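Local coordinates for universal stress protein (Pseudomonas aeruginosa UCBPP-PA14, PDB 7MQ5) that is of unknown function but, as a putative universal stress protein of the HUP clan, probably takes part in the bacterial response to stress, at residues A[128-140]-A[229-243]. Residues are numbered along the deposited sequence; the frame is centred on the assembly and turned at random.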
loop_
_atom_site.group_PDB
_atom_site.type_symbol
_atom_site.label_atom_id
_atom_site.label_comp_id
_atom_site.label_asym_id
_atom_site.label_seq_id
_atom_site.Cartn_x
_atom_site.Cartn_y
_atom_site.Cartn_z
ATOM N N THR A 128 -10.153 -2.392 -5.932
ATOM C CA THR A 128 -11.588 -2.046 -6.061
ATOM C C THR A 128 -11.720 -0.856 -7.006
ATOM O O THR A 128 -10.776 -0.066 -7.102
ATOM C CB THR A 128 -12.225 -1.746 -4.696
ATOM O OG1 THR A 128 -13.615 -1.476 -4.898
ATOM C CG2 THR A 128 -11.585 -0.579 -3.971
ATOM N N ALA A 129 -12.861 -0.752 -7.678
ATOM C CA ALA A 129 -13.129 0.411 -8.553
ATOM C C ALA A 129 -13.848 1.503 -7.764
ATOM O O ALA A 129 -14.054 2.592 -8.326
ATOM C CB ALA A 129 -13.944 -0.007 -9.742
ATOM N N ARG A 130 -14.216 1.227 -6.514
ATOM C CA ARG A 130 -14.917 2.263 -5.719
ATOM C C ARG A 130 -14.028 3.493 -5.574
ATOM O O ARG A 130 -12.827 3.370 -5.356
ATOM C CB ARG A 130 -15.269 1.724 -4.336
ATOM C CG ARG A 130 -16.345 0.650 -4.341
ATOM C CD ARG A 130 -16.530 0.164 -2.920
ATOM N NE ARG A 130 -15.440 -0.719 -2.515
ATOM C CZ ARG A 130 -14.920 -0.786 -1.289
ATOM N NH1 ARG A 130 -15.309 0.056 -0.350
ATOM N NH2 ARG A 130 -13.959 -1.652 -1.031
ATOM N N PRO A 131 -14.585 4.721 -5.660
ATOM C CA PRO A 131 -13.780 5.917 -5.433
ATOM C C PRO A 131 -13.308 5.991 -3.972
ATOM O O PRO A 131 -13.983 5.517 -3.083
ATOM C CB PRO A 131 -14.747 7.069 -5.754
ATOM C CG PRO A 131 -16.118 6.470 -5.549
ATOM C CD PRO A 131 -15.985 5.027 -5.989
ATOM N N TRP A 132 -12.151 6.595 -3.747
ATOM C CA TRP A 132 -11.697 6.804 -2.349
ATOM C C TRP A 132 -12.510 7.893 -1.651
ATOM O O TRP A 132 -12.675 7.799 -0.437
ATOM C CB TRP A 132 -10.239 7.233 -2.347
ATOM C CG TRP A 132 -9.267 6.131 -2.586
ATOM C CD1 TRP A 132 -9.513 4.863 -3.029
ATOM C CD2 TRP A 132 -7.844 6.255 -2.483
ATOM N NE1 TRP A 132 -8.337 4.172 -3.140
ATOM C CE2 TRP A 132 -7.297 5.007 -2.843
ATOM C CE3 TRP A 132 -6.982 7.299 -2.132
ATOM C CZ2 TRP A 132 -5.922 4.769 -2.832
ATOM C CZ3 TRP A 132 -5.627 7.060 -2.112
ATOM C CH2 TRP A 132 -5.110 5.816 -2.468
ATOM N N THR A 133 -12.916 8.921 -2.400
ATOM C CA THR A 133 -13.541 10.120 -1.796
ATOM C C THR A 133 -14.730 9.716 -0.930
ATOM O O THR A 133 -15.640 8.992 -1.405
ATOM C CB THR A 133 -13.869 11.158 -2.869
ATOM O OG1 THR A 133 -12.630 11.536 -3.467
ATOM C CG2 THR A 133 -14.565 12.386 -2.325
ATOM N N GLY A 134 -14.697 10.172 0.318
ATOM C CA GLY A 134 -15.790 9.911 1.264
ATOM C C GLY A 134 -15.783 8.512 1.851
ATOM O O GLY A 134 -16.698 8.222 2.637
ATOM N N GLY A 135 -14.799 7.675 1.524
ATOM C CA GLY A 135 -14.830 6.291 2.036
ATOM C C GLY A 135 -14.193 6.132 3.406
ATOM O O GLY A 135 -14.038 7.127 4.140
ATOM N N LYS A 136 -13.841 4.896 3.739
ATOM C CA LYS A 136 -13.186 4.567 5.029
ATOM C C LYS A 136 -11.798 3.990 4.754
ATOM O O LYS A 136 -11.658 3.091 3.902
ATOM C CB LYS A 136 -14.057 3.611 5.842
ATOM C CG LYS A 136 -15.407 4.209 6.216
ATOM C CD LYS A 136 -16.205 3.366 7.172
ATOM C CE LYS A 136 -17.560 3.972 7.479
ATOM N NZ LYS A 136 -18.397 3.072 8.303
ATOM N N ILE A 137 -10.810 4.519 5.459
ATOM C CA ILE A 137 -9.389 4.096 5.360
ATOM C C ILE A 137 -9.071 3.298 6.623
ATOM O O ILE A 137 -9.314 3.815 7.721
ATOM C CB ILE A 137 -8.469 5.326 5.237
ATOM C CG1 ILE A 137 -8.994 6.351 4.223
ATOM C CG2 ILE A 137 -7.029 4.893 4.959
ATOM C CD1 ILE A 137 -9.248 5.805 2.837
ATOM N N LEU A 138 -8.528 2.099 6.454
ATOM C CA LEU A 138 -8.221 1.220 7.598
ATOM C C LEU A 138 -6.710 1.044 7.734
ATOM O O LEU A 138 -6.070 0.658 6.767
ATOM C CB LEU A 138 -8.895 -0.137 7.391
ATOM C CG LEU A 138 -8.662 -1.155 8.501
ATOM C CD1 LEU A 138 -9.212 -0.665 9.839
ATOM C CD2 LEU A 138 -9.283 -2.477 8.098
ATOM N N ALA A 139 -6.177 1.331 8.913
ATOM C CA ALA A 139 -4.751 1.093 9.230
ATOM C C ALA A 139 -4.656 -0.165 10.095
ATOM O O ALA A 139 -5.401 -0.256 11.080
ATOM C CB ALA A 139 -4.172 2.287 9.947
ATOM N N ALA A 140 -3.751 -1.088 9.769
ATOM C CA ALA A 140 -3.562 -2.324 10.557
ATOM C C ALA A 140 -2.268 -2.221 11.368
ATOM O O ALA A 140 -1.198 -2.050 10.779
ATOM C CB ALA A 140 -3.537 -3.531 9.649
ATOM N N ILE A 229 -7.983 -8.711 10.363
ATOM C CA ILE A 229 -7.792 -7.514 9.495
ATOM C C ILE A 229 -8.833 -7.554 8.376
ATOM O O ILE A 229 -9.565 -6.581 8.187
ATOM C CB ILE A 229 -6.336 -7.360 9.025
ATOM C CG1 ILE A 229 -5.412 -7.034 10.206
ATOM C CG2 ILE A 229 -6.237 -6.327 7.912
ATOM C CD1 ILE A 229 -3.950 -7.254 9.926
ATOM N N PRO A 230 -8.978 -8.651 7.599
ATOM C CA PRO A 230 -10.018 -8.671 6.572
ATOM C C PRO A 230 -11.448 -8.555 7.136
ATOM O O PRO A 230 -12.307 -7.968 6.495
ATOM C CB PRO A 230 -9.788 -10.001 5.842
ATOM C CG PRO A 230 -8.334 -10.317 6.100
ATOM C CD PRO A 230 -8.064 -9.805 7.498
ATOM N N ARG A 231 -11.714 -9.113 8.317
ATOM C CA ARG A 231 -13.101 -8.978 8.844
ATOM C C ARG A 231 -13.426 -7.503 9.086
ATOM O O ARG A 231 -14.551 -7.057 8.785
ATOM C CB ARG A 231 -13.283 -9.733 10.159
ATOM C CG ARG A 231 -13.332 -11.238 10.001
ATOM C CD ARG A 231 -13.388 -11.865 11.372
ATOM N NE ARG A 231 -13.259 -13.303 11.334
ATOM C CZ ARG A 231 -13.177 -14.056 12.434
ATOM N NH1 ARG A 231 -13.166 -13.476 13.621
ATOM N NH2 ARG A 231 -13.072 -15.368 12.351
ATOM N N THR A 232 -12.477 -6.774 9.662
ATOM C CA THR A 232 -12.754 -5.350 9.953
ATOM C C THR A 232 -12.885 -4.580 8.643
ATOM O O THR A 232 -13.773 -3.728 8.536
ATOM C CB THR A 232 -11.682 -4.790 10.883
ATOM O OG1 THR A 232 -11.661 -5.597 12.059
ATOM C CG2 THR A 232 -11.929 -3.341 11.220
ATOM N N ALA A 233 -12.027 -4.870 7.670
ATOM C CA ALA A 233 -12.131 -4.176 6.373
ATOM C C ALA A 233 -13.503 -4.431 5.758
ATOM O O ALA A 233 -14.117 -3.492 5.233
ATOM C CB ALA A 233 -11.033 -4.634 5.440
ATOM N N GLN A 234 -13.976 -5.667 5.842
ATOM C CA GLN A 234 -15.274 -6.006 5.218
ATOM C C GLN A 234 -16.416 -5.309 5.978
ATOM O O GLN A 234 -17.315 -4.736 5.337
ATOM C CB GLN A 234 -15.470 -7.522 5.215
ATOM C CG GLN A 234 -16.729 -7.948 4.483
ATOM C CD GLN A 234 -16.659 -7.666 3.006
ATOM O OE1 GLN A 234 -17.508 -6.970 2.452
ATOM N NE2 GLN A 234 -15.611 -8.166 2.371
ATOM N N LYS A 235 -16.373 -5.330 7.308
ATOM C CA LYS A 235 -17.461 -4.720 8.119
ATOM C C LYS A 235 -17.531 -3.209 7.860
ATOM O O LYS A 235 -18.643 -2.667 7.777
ATOM C CB LYS A 235 -17.238 -5.032 9.604
ATOM C CG LYS A 235 -18.287 -4.459 10.550
ATOM C CD LYS A 235 -19.698 -4.961 10.304
ATOM C CE LYS A 235 -20.716 -4.333 11.233
ATOM N NZ LYS A 235 -22.054 -4.929 11.037
ATOM N N LEU A 236 -16.384 -2.553 7.717
ATOM C CA LEU A 236 -16.326 -1.088 7.453
ATOM C C LEU A 236 -16.510 -0.788 5.960
ATOM O O LEU A 236 -16.600 0.398 5.609
ATOM C CB LEU A 236 -14.958 -0.547 7.880
ATOM C CG LEU A 236 -14.655 -0.570 9.373
ATOM C CD1 LEU A 236 -13.213 -0.153 9.628
ATOM C CD2 LEU A 236 -15.614 0.325 10.146
ATOM N N ASP A 237 -16.495 -1.817 5.111
ATOM C CA ASP A 237 -16.473 -1.596 3.639
ATOM C C ASP A 237 -15.283 -0.666 3.326
ATOM O O ASP A 237 -15.427 0.255 2.498
ATOM C CB ASP A 237 -17.804 -1.052 3.114
ATOM C CG ASP A 237 -17.997 -1.203 1.614
ATOM O OD1 ASP A 237 -17.300 -2.039 1.007
ATOM O OD2 ASP A 237 -18.873 -0.501 1.069
ATOM N N ALA A 238 -14.127 -0.911 3.961
ATOM C CA ALA A 238 -12.949 -0.039 3.747
ATOM C C ALA A 238 -12.597 -0.004 2.258
ATOM O O ALA A 238 -12.640 -1.065 1.592
ATOM C CB ALA A 238 -11.779 -0.539 4.556
ATOM N N VAL A 239 -12.180 1.162 1.781
ATOM C CA VAL A 239 -11.776 1.322 0.357
ATOM C C VAL A 239 -10.247 1.222 0.237
ATOM O O VAL A 239 -9.768 0.847 -0.848
ATOM C CB VAL A 239 -12.364 2.620 -0.217
ATOM C CG1 VAL A 239 -11.768 3.875 0.396
ATOM C CG2 VAL A 239 -12.280 2.632 -1.729
ATOM N N VAL A 240 -9.520 1.516 1.316
ATOM C CA VAL A 240 -8.043 1.346 1.368
ATOM C C VAL A 240 -7.695 0.733 2.719
ATOM O O VAL A 240 -8.240 1.201 3.726
ATOM C CB VAL A 240 -7.266 2.675 1.221
ATOM C CG1 VAL A 240 -5.764 2.452 1.348
ATOM C CG2 VAL A 240 -7.610 3.408 -0.056
ATOM N N THR A 241 -6.804 -0.257 2.714
ATOM C CA THR A 241 -6.213 -0.803 3.955
ATOM C C THR A 241 -4.705 -0.568 3.845
ATOM O O THR A 241 -4.117 -0.897 2.814
ATOM C CB THR A 241 -6.559 -2.282 4.174
ATOM O OG1 THR A 241 -7.980 -2.432 4.190
ATOM C CG2 THR A 241 -6.008 -2.808 5.478
ATOM N N VAL A 242 -4.108 -0.033 4.895
ATOM C CA VAL A 242 -2.649 0.214 4.965
ATOM C C VAL A 242 -2.067 -0.826 5.913
ATOM O O VAL A 242 -2.529 -0.926 7.070
ATOM C CB VAL A 242 -2.333 1.639 5.435
ATOM C CG1 VAL A 242 -0.827 1.859 5.420
ATOM C CG2 VAL A 242 -3.065 2.682 4.598
ATOM N N ILE A 243 -1.094 -1.588 5.421
ATOM C CA ILE A 243 -0.450 -2.656 6.223
ATOM C C ILE A 243 1.066 -2.532 6.122
ATOM O O ILE A 243 1.590 -1.872 5.192
ATOM C CB ILE A 243 -0.899 -4.061 5.771
ATOM C CG1 ILE A 243 -0.326 -4.431 4.399
ATOM C CG2 ILE A 243 -2.414 -4.204 5.816
ATOM C CD1 ILE A 243 -0.601 -5.857 3.992
HETATM O O HOH W 1 -15.310 3.009 2.189
HETATM O O HOH W 2 -18.818 1.952 5.339
#
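L138 reaches from strand 136-140 onto helix 229-236 and is gripped by it: with CG anti to the backbone N (chi1 180°), its CD2 branch lies against A233 CB at 3.8 Å, while CD1 meets L236 CD1 and T232 CG2. Further along, A140 CB touches I229 CD1. Helix and strand run antiparallel, whereas strand 240-243, which follows the helix, pairs in parallel with 136-140, the geometry of a Rossmann-like α/β layer. L138 is held through both backbone polar atoms, its N donating to V240 O and its O accepting from V242 N at 2.8 Å. On the sheet face bearing I137 and A139, V240 CG2 sits over the W132 indole, 3.4 Å from the five-membered ring centroid, a close CH-pi contact.

Toward solvent, around R130, K136 and D237, polar groups and two bound waters replace this close apolar packing. D237, with positive phi, ends the helix in a Schellman motif, and R130, its chain bent at chi3 (-76°), brings its guanidinium to the carbonyls of D237 and A238: NH1 donates to D237 O at 2.9 Å in a bent bond (140°), and NH2 donates to A238 O, which lies in the guanidinium plane, at 3.0 Å. D237 OD1 lies above one face of the R130 guanidinium, 3.2 Å from NH1, so this salt bridge is one of charge alone; V239 CG2 lies off-centre on the opposite side. One water joins K136 N to D237 O, and a second bonds to L236 O but only weakly to K136 NZ.

D270 accepts from W132 NE1, and helix 148-167 packs on W132, I137 and A139. Strand 136-141 lies between strands 240-244 and 171-178, with helix 225-236 on the face of L138 and helix 148-167 on that of I137 and A139.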